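Mortality factor 4-like protein 1 (Homo sapiens, PDB 2F5K) binds methylated histone H3 through its chromo domain, the part of the chain crystallised here, and probably takes part in gene regulation. Local coordinates at residues Asp18-Phe23 with Lys50-Tyr54; Glu27-His33 with Arg73-Tyr77. All blocks are in the same frame, centred on the assembly; numbering follows the deposited sequence.

Interaction 1: residues Asp18-Phe23 with Lys50-Tyr54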
loop_
_atom_site.group_PDB
_atom_site.type_symbol
_atom_site.label_atom_id
_atom_site.label_comp_id
_atom_site.label_asym_id
_atom_site.label_seq_id
_atom_site.Cartn_x
_atom_site.Cartn_y
_atom_site.Cartn_z
ATOM N N ASP A 18 -11.857 4.789 14.464
ATOM C CA ASP A 18 -11.498 5.968 15.292
ATOM C C ASP A 18 -11.471 7.226 14.435
ATOM O O ASP A 18 -10.787 7.282 13.421
ATOM C CB ASP A 18 -10.142 5.754 15.959
ATOM C CG ASP A 18 -10.189 5.995 17.459
ATOM O OD1 ASP A 18 -9.127 5.860 18.115
ATOM O OD2 ASP A 18 -11.241 6.314 18.065
ATOM N N PRO A 19 -12.210 8.240 14.867
ATOM C CA PRO A 19 -12.360 9.499 14.125
ATOM C C PRO A 19 -11.225 9.897 13.162
ATOM O O PRO A 19 -10.040 9.851 13.495
ATOM C CB PRO A 19 -12.529 10.518 15.246
ATOM C CG PRO A 19 -13.315 9.737 16.294
ATOM C CD PRO A 19 -12.954 8.269 16.140
ATOM N N LYS A 20 -11.640 10.287 11.958
ATOM C CA LYS A 20 -10.762 10.757 10.886
ATOM C C LYS A 20 -9.553 9.880 10.589
ATOM O O LYS A 20 -8.580 9.890 11.329
ATOM C CB LYS A 20 -10.319 12.192 11.156
ATOM C CG LYS A 20 -11.393 13.221 10.870
ATOM C CD LYS A 20 -11.201 14.477 11.706
ATOM C CE LYS A 20 -12.425 15.382 11.629
ATOM N NZ LYS A 20 -12.782 15.918 12.968
ATOM N N PRO A 21 -9.626 9.109 9.509
ATOM C CA PRO A 21 -8.502 8.293 9.054
ATOM C C PRO A 21 -7.605 9.037 8.061
ATOM O O PRO A 21 -7.976 10.076 7.521
ATOM C CB PRO A 21 -9.207 7.139 8.361
ATOM C CG PRO A 21 -10.359 7.826 7.677
ATOM C CD PRO A 21 -10.804 8.925 8.641
ATOM N N LYS A 22 -6.428 8.469 7.836
ATOM C CA LYS A 22 -5.398 9.045 6.989
ATOM C C LYS A 22 -5.812 9.166 5.535
ATOM O O LYS A 22 -5.492 10.146 4.872
ATOM C CB LYS A 22 -4.148 8.168 7.059
ATOM C CG LYS A 22 -3.042 8.674 7.950
ATOM C CD LYS A 22 -1.676 8.311 7.387
ATOM C CE LYS A 22 -0.639 8.142 8.469
ATOM N NZ LYS A 22 0.605 7.485 7.965
ATOM N N PHE A 23 -6.534 8.173 5.035
ATOM C CA PHE A 23 -6.828 8.132 3.606
ATOM C C PHE A 23 -8.298 8.247 3.226
ATOM O O PHE A 23 -9.176 8.087 4.069
ATOM C CB PHE A 23 -6.190 6.892 3.006
ATOM C CG PHE A 23 -4.729 6.783 3.309
ATOM C CD1 PHE A 23 -4.296 6.241 4.511
ATOM C CD2 PHE A 23 -3.784 7.265 2.411
ATOM C CE1 PHE A 23 -2.943 6.158 4.794
ATOM C CE2 PHE A 23 -2.430 7.172 2.681
ATOM C CZ PHE A 23 -2.007 6.631 3.873
ATOM N N LYS A 50 -12.306 0.920 16.575
ATOM C CA LYS A 50 -11.301 1.965 16.750
ATOM C C LYS A 50 -10.129 1.786 15.794
ATOM O O LYS A 50 -9.240 2.631 15.720
ATOM C CB LYS A 50 -10.820 2.013 18.204
ATOM C CG LYS A 50 -11.916 2.334 19.222
ATOM C CD LYS A 50 -11.328 2.529 20.621
ATOM C CE LYS A 50 -12.400 2.821 21.659
ATOM N NZ LYS A 50 -11.797 3.025 23.005
ATOM N N GLN A 51 -10.137 0.677 15.063
ATOM C CA GLN A 51 -9.104 0.400 14.079
ATOM C C GLN A 51 -9.667 0.649 12.678
ATOM O O GLN A 51 -10.674 0.057 12.286
ATOM C CB GLN A 51 -8.603 -1.044 14.211
ATOM C CG GLN A 51 -7.720 -1.309 15.440
ATOM C CD GLN A 51 -7.211 -2.748 15.512
ATOM O OE1 GLN A 51 -7.400 -3.536 14.575
ATOM N NE2 GLN A 51 -6.567 -3.090 16.625
ATOM N N VAL A 52 -9.017 1.536 11.929
ATOM C CA VAL A 52 -9.470 1.887 10.589
ATOM C C VAL A 52 -8.835 0.975 9.551
ATOM O O VAL A 52 -7.628 0.754 9.565
ATOM C CB VAL A 52 -9.134 3.343 10.267
ATOM C CG1 VAL A 52 -9.813 3.771 8.982
ATOM C CG2 VAL A 52 -9.553 4.251 11.416
ATOM N N LYS A 53 -9.657 0.435 8.655
ATOM C CA LYS A 53 -9.174 -0.481 7.633
ATOM C C LYS A 53 -9.386 0.094 6.243
ATOM O O LYS A 53 -10.168 1.014 6.048
ATOM C CB LYS A 53 -9.897 -1.820 7.743
ATOM C CG LYS A 53 -9.870 -2.440 9.139
ATOM C CD LYS A 53 -10.116 -3.952 9.087
ATOM C CE LYS A 53 -9.788 -4.641 10.405
ATOM N NZ LYS A 53 -9.615 -6.111 10.220
ATOM N N TYR A 54 -8.678 -0.449 5.268
ATOM C CA TYR A 54 -8.850 0.032 3.908
ATOM C C TYR A 54 -8.944 -1.098 2.922
ATOM O O TYR A 54 -8.153 -2.041 2.955
ATOM C CB TYR A 54 -7.697 0.937 3.493
ATOM C CG TYR A 54 -7.602 2.200 4.293
ATOM C CD1 TYR A 54 -6.731 2.292 5.366
ATOM C CD2 TYR A 54 -8.385 3.297 3.983
ATOM C CE1 TYR A 54 -6.624 3.436 6.094
ATOM C CE2 TYR A 54 -8.292 4.453 4.707
ATOM C CZ TYR A 54 -7.406 4.522 5.765
ATOM O OH TYR A 54 -7.313 5.678 6.502
#
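Tyr54 and Phe23 make the dense end of this contact, a worked example of how one aromatic side chain can pin an irregular peptide to a strand. The backbone N of Phe23 donates a nearly straight hydrogen bond to Tyr54 OH (3.0 Å, 165° at the hydrogen). The two rings meet as a T-shaped pair, the edge of Phe23 directed at the face of Tyr54, with centroids 5.5 Å apart and planes at 90°. With CG of Tyr54 anti to its own carbonyl carbon (chi1 -64°), the ring extends toward the peptide, and Phe23 CB comes to 3.6 Å from Tyr54 CE2. Pro21 wedges in beside the phenol, its CB a snug 3.5 Å from Val52 CG1. A phenylalanine in place of Tyr54 could keep much of the ring packing, but would probably leave the Phe23 N-H and the carboxylate of Glu71, which also bonds the hydroxyl, without their shared partner. Toward Asp18 the contact loosens among exposed residues: Asp18 CB rests 3.3 Å from Lys50 O, whereas Asp18 OD2 and Lys50 NZ stay 6.0 Å apart, too far for a salt bridge. The peptide, which leads into strand 28-32, thus runs alongside the start of strand 51-58, in the same direction; Val45 of strand 37-48 touches Pro21 and Tyr54, and Val74 of strand 74-76 touches both aromatic rings.

Interaction 2: residues Glu27-His33 with Arg73-Tyr77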
loop_
_atom_site.group_PDB
_atom_site.type_symbol
_atom_site.label_atom_id
_atom_site.label_comp_id
_atom_site.label_asym_id
_atom_site.label_seq_id
_atom_site.Cartn_x
_atom_site.Cartn_y
_atom_site.Cartn_z
ATOM N N GLU A 27 -8.375 7.954 -3.207
ATOM C CA GLU A 27 -6.992 8.415 -3.079
ATOM C C GLU A 27 -5.963 7.470 -3.669
ATOM O O GLU A 27 -5.901 6.309 -3.300
ATOM C CB GLU A 27 -6.628 8.717 -1.623
ATOM C CG GLU A 27 -5.280 9.385 -1.470
ATOM C CD GLU A 27 -5.000 9.754 -0.037
ATOM O OE1 GLU A 27 -5.884 9.563 0.802
ATOM O OE2 GLU A 27 -3.906 10.237 0.252
ATOM N N ARG A 28 -5.164 7.978 -4.597
ATOM C CA ARG A 28 -4.064 7.217 -5.108
ATOM C C ARG A 28 -3.081 7.088 -3.936
ATOM O O ARG A 28 -2.815 8.069 -3.242
ATOM C CB ARG A 28 -3.431 7.945 -6.286
ATOM C CG ARG A 28 -2.141 7.361 -6.779
ATOM C CD ARG A 28 -1.627 8.105 -8.013
ATOM N NE ARG A 28 -0.703 7.343 -8.843
ATOM C CZ ARG A 28 -0.026 7.875 -9.859
ATOM N NH1 ARG A 28 -0.195 9.159 -10.144
ATOM N NH2 ARG A 28 0.816 7.140 -10.594
ATOM N N VAL A 29 -2.534 5.889 -3.738
ATOM C CA VAL A 29 -1.713 5.603 -2.564
ATOM C C VAL A 29 -0.599 4.619 -2.833
ATOM O O VAL A 29 -0.477 4.034 -3.902
ATOM C CB VAL A 29 -2.615 5.030 -1.404
ATOM C CG1 VAL A 29 -1.808 4.256 -0.394
ATOM C CG2 VAL A 29 -3.460 6.132 -0.721
ATOM N N LEU A 30 0.250 4.439 -1.851
ATOM C CA LEU A 30 1.276 3.435 -2.001
ATOM C C LEU A 30 0.924 2.460 -0.944
ATOM O O LEU A 30 0.669 2.839 0.193
ATOM C CB LEU A 30 2.662 3.997 -1.774
ATOM C CG LEU A 30 3.123 5.007 -2.828
ATOM C CD1 LEU A 30 4.446 5.635 -2.363
ATOM C CD2 LEU A 30 3.321 4.294 -4.127
ATOM N N CYS A 31 0.893 1.197 -1.286
ATOM C CA CYS A 31 0.475 0.250 -0.301
ATOM C C CYS A 31 1.475 -0.852 -0.233
ATOM O O CYS A 31 1.954 -1.303 -1.260
ATOM C CB CYS A 31 -0.907 -0.320 -0.668
ATOM S SG CYS A 31 -1.627 -1.369 0.614
ATOM N N PHE A 32 1.766 -1.291 0.988
ATOM C CA PHE A 32 2.649 -2.403 1.226
ATOM C C PHE A 32 1.924 -3.725 0.961
ATOM O O PHE A 32 0.765 -3.896 1.335
ATOM C CB PHE A 32 3.098 -2.411 2.697
ATOM C CG PHE A 32 4.296 -1.573 2.972
ATOM C CD1 PHE A 32 4.196 -0.423 3.700
ATOM C CD2 PHE A 32 5.533 -1.958 2.526
ATOM C CE1 PHE A 32 5.333 0.353 3.974
ATOM C CE2 PHE A 32 6.662 -1.180 2.787
ATOM C CZ PHE A 32 6.540 -0.025 3.480
ATOM N N HIS A 33 2.625 -4.659 0.340
ATOM C CA HIS A 33 2.074 -5.969 0.122
ATOM C C HIS A 33 3.039 -7.024 0.667
ATOM O O HIS A 33 2.795 -7.614 1.725
ATOM C CB HIS A 33 1.728 -6.201 -1.351
ATOM C CG HIS A 33 1.242 -7.584 -1.625
ATOM N ND1 HIS A 33 1.929 -8.472 -2.430
ATOM C CD2 HIS A 33 0.140 -8.242 -1.189
ATOM C CE1 HIS A 33 1.264 -9.613 -2.484
ATOM N NE2 HIS A 33 0.174 -9.499 -1.740
ATOM N N ARG A 73 -0.353 -0.112 6.631
ATOM C CA ARG A 73 0.251 -0.601 5.402
ATOM C C ARG A 73 0.096 0.356 4.260
ATOM O O ARG A 73 0.597 0.122 3.169
ATOM C CB ARG A 73 -0.263 -1.991 5.022
ATOM C CG ARG A 73 0.408 -3.061 5.787
ATOM C CD ARG A 73 -0.195 -4.378 5.552
ATOM N NE ARG A 73 -0.132 -4.732 4.146
ATOM C CZ ARG A 73 -0.931 -5.643 3.590
ATOM N NH1 ARG A 73 -1.807 -6.280 4.358
ATOM N NH2 ARG A 73 -0.838 -5.908 2.287
ATOM N N VAL A 74 -0.587 1.450 4.535
ATOM C CA VAL A 74 -0.844 2.429 3.510
ATOM C C VAL A 74 0.014 3.681 3.698
ATOM O O VAL A 74 0.115 4.202 4.798
ATOM C CB VAL A 74 -2.315 2.805 3.492
ATOM C CG1 VAL A 74 -2.612 3.716 2.327
ATOM C CG2 VAL A 74 -3.169 1.529 3.414
ATOM N N LEU A 75 0.642 4.146 2.629
ATOM C CA LEU A 75 1.473 5.347 2.714
ATOM C C LEU A 75 0.981 6.330 1.685
ATOM O O LEU A 75 0.465 5.948 0.616
ATOM C CB LEU A 75 2.944 5.048 2.454
ATOM C CG LEU A 75 3.749 4.271 3.511
ATOM C CD1 LEU A 75 5.132 3.971 3.007
ATOM C CD2 LEU A 75 3.829 5.158 4.738
ATOM N N LYS A 76 1.124 7.599 2.040
ATOM C CA LYS A 76 0.771 8.713 1.199
ATOM C C LYS A 76 1.613 8.696 -0.080
ATOM O O LYS A 76 2.775 8.305 -0.062
ATOM C CB LYS A 76 1.010 9.988 1.991
ATOM C CG LYS A 76 -0.168 10.905 2.008
ATOM C CD LYS A 76 -1.289 10.390 2.876
ATOM C CE LYS A 76 -2.533 11.223 2.686
ATOM N NZ LYS A 76 -3.669 10.576 3.372
ATOM N N TYR A 77 1.013 9.095 -1.196
ATOM C CA TYR A 77 1.714 9.087 -2.470
ATOM C C TYR A 77 2.505 10.383 -2.598
ATOM O O TYR A 77 2.040 11.323 -3.208
ATOM C CB TYR A 77 0.709 8.946 -3.635
ATOM C CG TYR A 77 1.352 8.510 -4.951
ATOM C CD1 TYR A 77 1.443 7.172 -5.290
ATOM C CD2 TYR A 77 1.874 9.448 -5.837
ATOM C CE1 TYR A 77 2.030 6.779 -6.483
ATOM C CE2 TYR A 77 2.467 9.070 -7.038
ATOM C CZ TYR A 77 2.550 7.744 -7.346
ATOM O OH TYR A 77 3.163 7.366 -8.521
HETATM O O HOH W 1 -1.774 9.465 -1.114
#
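Arg73 grips a single backbone oxygen, Phe32 O, side-on with two nitrogens: NH2 at 2.7 Å and NE at 3.1 Å. The oxygen lies close to the guanidinium plane, yet NE stands well above the carbonyl plane, so NH2 makes the better-aligned bond. A bend at chi3 (59°) folds the arginine back to the strand end. The main chains show regular pairing beside this grip: Leu30 and Leu75 exchange N-H to O bonds in both directions, and Phe32 N donates to Arg73 O.

At the other end, the Arg28 guanidinium lies on the Tyr77 ring, centres 4.2 Å apart and planes 21° from parallel, while its NE forms a salt bridge with Glu39. Leu30 CD2 also meets that ring, 3.6 Å from Tyr77 CD1. Nearby, Glu27 OE2 pairs with Lys76 NZ in a salt bridge (3.1 Å), and a water donates to Glu27 OE2 and Arg28 O while accepting from Tyr77 N, joining the two segments. Antiparallel joining of the first and last strands, with Cys31 and Val74 on one face and Leu30 and Leu75 on the other, is consistent with the small beta barrel of this SH3-related chromo domain.

How the interactions relate
Interactions 1 and 2 illustrate how contacts distant in sequence can interlock in a small domain. Their centres are about 14 Å apart, and their segments alternate along the chain: 18-23, 27-33, 50-54, then 73-77. Both reach the same five-stranded antiparallel sheet, interaction 1 by way of strand 51-58 and interaction 2 through the pairing of strand 28-32 with the outermost strand 74-76. Phe23 joins them most directly, packing on Val29 and Val74 and forming a cation-pi contact with Lys76. Interaction 1 thus lays the N-terminal peptide alongside the start of strand 51-58, whereas interaction 2 lies near the centre of the chain, with helix 79-98 against its Leu30, Phe32 and Leu75 side.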